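Local coordinates for protein gamma-glutamyltranspeptidase (Ggt) (Helicobacter pylori 26695, PDB 5BPK) that probably cleaves gamma-glutamyl bonds of glutathione-like substrates and transfers the gamma-glutamyl group to water or an acceptor, as an N-terminal nucleophile (Ntn) hydrolase, at residues Thr19-Tyr24 with Asn52-Val57; Gly93-Ile98 with His125-Pro130. All blocks are in the same frame, centred on the assembly; numbering follows the deposited sequence.

Interaction 1. Residues Thr19-Tyr24 with Asn52-Val57; sequences TINASY and NLYGLV. With 4UD ((2S)-amino[(5S)-4,5-dihydro-1,2-oxazol-5-yl]acetic acid), chain O; EDO (1,2-ethanediol), chain Q.
In the ligand pocket of this Ntn-hydrolase, Asn-21 and Tyr-54 meet beside the bound dihydroisoxazole amino acid. The Tyr-54 hydroxyl donates to the side-chain oxygen of Asn-21, OH to OD1 2.7 Å, with OD1 at the edge of the phenol ring and the donor tilted 32° from the amide's carbonyl plane. The same OD1 also accepts from the ligand amine, N7 to OD1 2.8 Å, so one oxygen serves both tyrosine and ligand. CG of Asn-21 stands anti to its backbone N (chi1 -169°), beside the carbonyl carbon; ND2 is held by the carbonyl of Asn-39. A water donates to Tyr-54 OH at 2.6 Å and to the Asn-21 backbone O, bridging the two residues a second time.

Each segment is braced by a small side-chain turn. Thr-19 OG1, at the end of strand 13-19, accepts from Asn-21 N in an ST turn. Asn-52 OD1 accepts from Tyr-54 N, an Asx turn, and from Leu-56 N on the opposite face of its amide; 52-55 is also a type I beta turn. Beyond the polar group, Leu-53 CD1 touches Ala-22 CB at 4.2 Å, while Leu-53 CB covers one face of the Tyr-54 ring.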
# COMPACT_ATOMS: atom_id res chain seq x y z
N THR B 19 -2.82 3.05 4.63
CA THR B 19 -2.15 2.34 5.71
C THR B 19 -1.87 3.18 6.94
O THR B 19 -1.80 4.40 6.86
CB THR B 19 -0.78 1.80 5.19
OG1 THR B 19 -0.24 0.82 6.10
CG2 THR B 19 0.22 2.93 4.97
N ILE B 20 -1.70 2.48 8.06
CA ILE B 20 -1.08 3.03 9.26
C ILE B 20 0.30 2.38 9.53
O ILE B 20 0.88 2.56 10.59
CB ILE B 20 -2.03 2.96 10.48
CG1 ILE B 20 -2.70 1.58 10.63
CG2 ILE B 20 -3.07 4.08 10.39
CD1 ILE B 20 -3.55 1.46 11.91
N ASN B 21 0.80 1.69 8.50
CA ASN B 21 2.07 0.96 8.44
C ASN B 21 1.96 -0.45 9.04
O ASN B 21 1.43 -1.34 8.37
CB ASN B 21 3.27 1.75 8.96
CG ASN B 21 4.59 1.08 8.63
OD1 ASN B 21 4.64 0.24 7.74
ND2 ASN B 21 5.65 1.43 9.35
N ALA B 22 2.44 -0.67 10.26
CA ALA B 22 2.30 -1.98 10.88
C ALA B 22 0.83 -2.30 11.14
O ALA B 22 -0.04 -1.46 11.01
CB ALA B 22 3.09 -2.06 12.18
N SER B 23 0.56 -3.56 11.46
CA SER B 23 -0.75 -3.96 11.92
C SER B 23 -1.10 -3.15 13.17
O SER B 23 -0.40 -3.23 14.20
CB SER B 23 -0.77 -5.45 12.21
OG SER B 23 -2.08 -5.87 12.56
N TYR B 24 -2.19 -2.38 13.07
CA TYR B 24 -2.65 -1.45 14.12
C TYR B 24 -1.69 -0.27 14.34
O TYR B 24 -1.72 0.39 15.38
CB TYR B 24 -2.99 -2.17 15.43
CG TYR B 24 -4.03 -3.25 15.25
CD1 TYR B 24 -5.39 -2.94 15.18
CD2 TYR B 24 -3.67 -4.58 15.12
CE1 TYR B 24 -6.34 -3.92 15.01
CE2 TYR B 24 -4.61 -5.57 14.95
CZ TYR B 24 -5.95 -5.23 14.89
OH TYR B 24 -6.90 -6.20 14.70
N ASN B 52 14.73 -1.45 8.41
CA ASN B 52 13.44 -1.17 9.05
C ASN B 52 12.59 -2.44 9.16
O ASN B 52 13.10 -3.55 8.99
CB ASN B 52 12.72 -0.01 8.34
CG ASN B 52 12.00 -0.41 7.04
OD1 ASN B 52 12.20 -1.49 6.48
ND2 ASN B 52 11.16 0.51 6.55
N LEU B 53 11.30 -2.27 9.46
CA LEU B 53 10.37 -3.40 9.65
C LEU B 53 10.36 -4.38 8.47
O LEU B 53 10.05 -5.56 8.66
CB LEU B 53 8.95 -2.88 9.92
CG LEU B 53 8.61 -2.41 11.34
CD1 LEU B 53 7.22 -1.76 11.36
CD2 LEU B 53 8.68 -3.56 12.34
N TYR B 54 10.67 -3.90 7.27
CA TYR B 54 10.66 -4.75 6.07
C TYR B 54 12.07 -5.10 5.57
O TYR B 54 12.22 -5.65 4.48
CB TYR B 54 9.81 -4.10 4.96
CG TYR B 54 8.49 -3.63 5.50
CD1 TYR B 54 7.49 -4.54 5.82
CD2 TYR B 54 8.24 -2.28 5.75
CE1 TYR B 54 6.28 -4.14 6.34
CE2 TYR B 54 7.03 -1.86 6.28
CZ TYR B 54 6.05 -2.80 6.57
OH TYR B 54 4.84 -2.41 7.10
N GLY B 55 13.08 -4.80 6.38
CA GLY B 55 14.47 -5.05 5.99
C GLY B 55 15.00 -4.11 4.92
O GLY B 55 16.00 -4.40 4.25
N LEU B 56 14.31 -2.99 4.72
CA LEU B 56 14.75 -1.98 3.77
C LEU B 56 15.74 -1.03 4.44
O LEU B 56 15.63 -0.74 5.64
CB LEU B 56 13.54 -1.23 3.21
CG LEU B 56 12.55 -2.08 2.41
CD1 LEU B 56 11.23 -1.33 2.23
CD2 LEU B 56 13.13 -2.52 1.07
N VAL B 57 16.70 -0.57 3.66
CA VAL B 57 17.76 0.31 4.14
C VAL B 57 17.84 1.58 3.30
O VAL B 57 17.32 1.65 2.17
CB VAL B 57 19.13 -0.40 4.09
CG1 VAL B 57 19.17 -1.52 5.13
CG2 VAL B 57 19.43 -0.93 2.68
C3 4UD O . 1.66 -1.78 3.95
C4 4UD O . 3.04 -0.06 3.75
C5 4UD O . 2.46 -0.91 4.86
C6 4UD O . 4.42 0.56 4.03
C8 4UD O . 4.76 1.43 2.85
O9 4UD O . 4.32 2.55 2.75
O10 4UD O . 5.55 0.96 1.86
N7 4UD O . 4.37 1.41 5.23
O2 4UD O . 3.19 -0.93 2.63
N1 4UD O . 2.13 -1.73 2.75
C1 EDO Q . 13.76 1.92 4.42
O1 EDO Q . 13.26 2.74 3.35
C2 EDO Q . 14.08 2.74 5.66
O2 EDO Q . 15.31 2.28 6.27
O HOH W 1 2.61 -3.72 7.49

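Interaction 2. Residues Gly93-Ile98 with His125-Pro130. With 4UD ((2S)-amino[(5S)-4,5-dihydro-1,2-oxazol-5-yl]acetic acid), chain O.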
# COMPACT_ATOMS: atom_id res chain seq x y z
N GLY B 93 2.01 -5.15 1.91
CA GLY B 93 3.16 -6.03 2.06
C GLY B 93 4.51 -5.36 2.24
O GLY B 93 5.52 -6.03 2.18
N GLY B 94 4.52 -4.05 2.46
CA GLY B 94 5.77 -3.29 2.59
C GLY B 94 6.68 -3.53 1.40
O GLY B 94 6.30 -3.32 0.27
N SER B 95 7.91 -3.98 1.67
CA SER B 95 8.86 -4.25 0.60
C SER B 95 8.35 -5.26 -0.45
O SER B 95 8.77 -5.22 -1.61
CB SER B 95 10.14 -4.79 1.20
OG SER B 95 9.83 -5.94 1.97
N ARG B 96 7.44 -6.15 -0.06
CA ARG B 96 6.93 -7.17 -0.98
C ARG B 96 5.88 -6.64 -1.95
O ARG B 96 5.51 -7.32 -2.89
CB ARG B 96 6.34 -8.38 -0.21
CG ARG B 96 7.36 -9.38 0.29
CD ARG B 96 8.20 -8.90 1.44
NE ARG B 96 7.42 -8.61 2.64
CZ ARG B 96 7.95 -8.31 3.83
NH1 ARG B 96 9.27 -8.28 4.00
NH2 ARG B 96 7.16 -8.06 4.86
N ILE B 97 5.41 -5.41 -1.75
CA ILE B 97 4.36 -4.85 -2.62
C ILE B 97 4.80 -4.86 -4.08
O ILE B 97 4.05 -5.30 -4.95
CB ILE B 97 3.97 -3.43 -2.22
CG1 ILE B 97 3.25 -3.45 -0.87
CG2 ILE B 97 3.06 -2.80 -3.30
CD1 ILE B 97 2.96 -2.09 -0.32
N ILE B 98 6.01 -4.36 -4.32
CA ILE B 98 6.47 -4.12 -5.68
C ILE B 98 6.49 -5.43 -6.44
O ILE B 98 6.00 -5.52 -7.59
CB ILE B 98 7.87 -3.49 -5.71
CG1 ILE B 98 7.85 -2.14 -4.99
CG2 ILE B 98 8.37 -3.35 -7.14
CD1 ILE B 98 9.20 -1.60 -4.68
N HIS B 125 9.98 -13.63 -4.32
CA HIS B 125 10.43 -12.30 -3.96
C HIS B 125 11.94 -12.27 -3.75
O HIS B 125 12.50 -13.14 -3.10
CB HIS B 125 9.68 -11.87 -2.69
CG HIS B 125 10.13 -10.57 -2.10
ND1 HIS B 125 9.83 -9.35 -2.66
CD2 HIS B 125 10.84 -10.31 -0.97
CE1 HIS B 125 10.35 -8.39 -1.91
NE2 HIS B 125 10.96 -8.94 -0.87
N MET B 126 12.56 -11.24 -4.31
CA MET B 126 13.96 -10.91 -4.09
C MET B 126 14.05 -9.41 -3.84
O MET B 126 13.57 -8.63 -4.65
CB MET B 126 14.78 -11.33 -5.32
CG MET B 126 16.16 -10.70 -5.48
SD MET B 126 17.33 -11.01 -4.16
CE MET B 126 17.74 -12.75 -4.46
N GLN B 127 14.63 -9.02 -2.70
CA GLN B 127 14.80 -7.60 -2.35
C GLN B 127 16.25 -7.21 -2.07
O GLN B 127 16.51 -6.20 -1.42
CB GLN B 127 13.89 -7.20 -1.18
CG GLN B 127 14.14 -7.90 0.12
CD GLN B 127 13.28 -7.34 1.25
OE1 GLN B 127 12.04 -7.42 1.21
NE2 GLN B 127 13.92 -6.76 2.26
N TRP B 128 17.18 -8.01 -2.61
CA TRP B 128 18.62 -7.72 -2.61
C TRP B 128 19.24 -7.96 -1.22
O TRP B 128 20.14 -8.79 -1.09
CB TRP B 128 18.89 -6.32 -3.21
CG TRP B 128 20.21 -5.67 -2.92
CD1 TRP B 128 21.43 -6.00 -3.44
CD2 TRP B 128 20.42 -4.54 -2.08
NE1 TRP B 128 22.39 -5.13 -2.96
CE2 TRP B 128 21.80 -4.24 -2.11
CE3 TRP B 128 19.58 -3.76 -1.28
CZ2 TRP B 128 22.35 -3.19 -1.38
CZ3 TRP B 128 20.13 -2.72 -0.55
CH2 TRP B 128 21.49 -2.44 -0.61
N LEU B 129 18.75 -7.26 -0.20
CA LEU B 129 19.07 -7.58 1.19
C LEU B 129 17.76 -7.82 1.93
O LEU B 129 16.89 -6.96 1.91
CB LEU B 129 19.85 -6.45 1.87
CG LEU B 129 21.27 -6.17 1.39
CD1 LEU B 129 21.87 -4.98 2.15
CD2 LEU B 129 22.16 -7.41 1.52
N PRO B 130 17.59 -9.00 2.55
CA PRO B 130 18.51 -10.12 2.55
C PRO B 130 18.67 -10.73 1.17
O PRO B 130 17.77 -10.61 0.32
CB PRO B 130 17.86 -11.13 3.51
CG PRO B 130 16.44 -10.78 3.53
CD PRO B 130 16.34 -9.31 3.26
C3 4UD O . 1.66 -1.78 3.95
C4 4UD O . 3.04 -0.06 3.75
C5 4UD O . 2.46 -0.91 4.86
C6 4UD O . 4.42 0.56 4.03
C8 4UD O . 4.76 1.43 2.85
O9 4UD O . 4.32 2.55 2.75
O10 4UD O . 5.55 0.96 1.86
N7 4UD O . 4.37 1.41 5.23
O2 4UD O . 3.19 -0.93 2.63
N1 4UD O . 2.13 -1.73 2.75
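Ser-95 and Arg-96 face Gln-127 and His-125 across the contact, the CA atoms of Arg-96 and His-125 lying 6.9 Å apart. Residues 93-96 make a type II' beta turn that leads into helix 96-109, while 125-130 is irregular and ends in a cis peptide before Pro-130.

The polar centre is the Gln-127 amide oxygen, which accepts two bonds. Ser-95 OG donates to Gln-127 OE1 at 2.8 Å; chi1 of 57° sets OG between the backbone N and the carbonyl carbon, from where it reaches OE1, tilted 22° from the carbonyl plane. From its own segment, His-125 NE2 reaches OE1 at 2.8 Å in a nearly straight bond (172°), lying in the carbonyl plane on a lone pair. Because ND1 of the same ring bonds to Thr-99 OG1, both nitrogens are engaged and the ring's rotation is fixed. The other end of the amide is tied down as well, with Gln-127 NE2 donating to Leu-129 O at 3.0 Å.

Arg-96 lays its aliphatic stem across the His-125 ring. CG sits almost exactly over the ring centre, 3.6 Å from the centroid, in a CH-pi contact, and CD follows over the same face at 3.6 Å from NE2. The chain is bent at chi2 and chi3, and the guanidinium plane stands almost perpendicular to the ring.

On the ligand side of the turn, Gly-94 N gives a weak bond to the ring oxygen O2 of the inhibitor, and Ile-97 CD1 packs against that ring. The contact thus joins the start of helix 96-109 to the loop between helix 115-120 and strand 133-135, where Arg-134 packs on both Arg-96 and His-125.

Both segments of interaction 1 precede both of interaction 2 in sequence, and the contact centres lie about 12 Å apart. They meet at Tyr-54: its backbone O accepts a probable hydrogen bond from Gln-127 NE2 at 3.0 Å, and its ring atom CD1 packs against Arg-96 NH2. Both border the same ligand, interaction 1 at its amine and at C5 of the dihydroisoxazole ring, interaction 2 at O2 and N1. Part of the pocket is built from the end of strand 13-19, the loop carrying 52-57 and the type II' turn 93-96, with loop 125-130 behind that turn; Thr-1, Asp-43, Ser-72 and Ser-73 also line it. Arg-103 of the partner chain bonds the ligand across the interface.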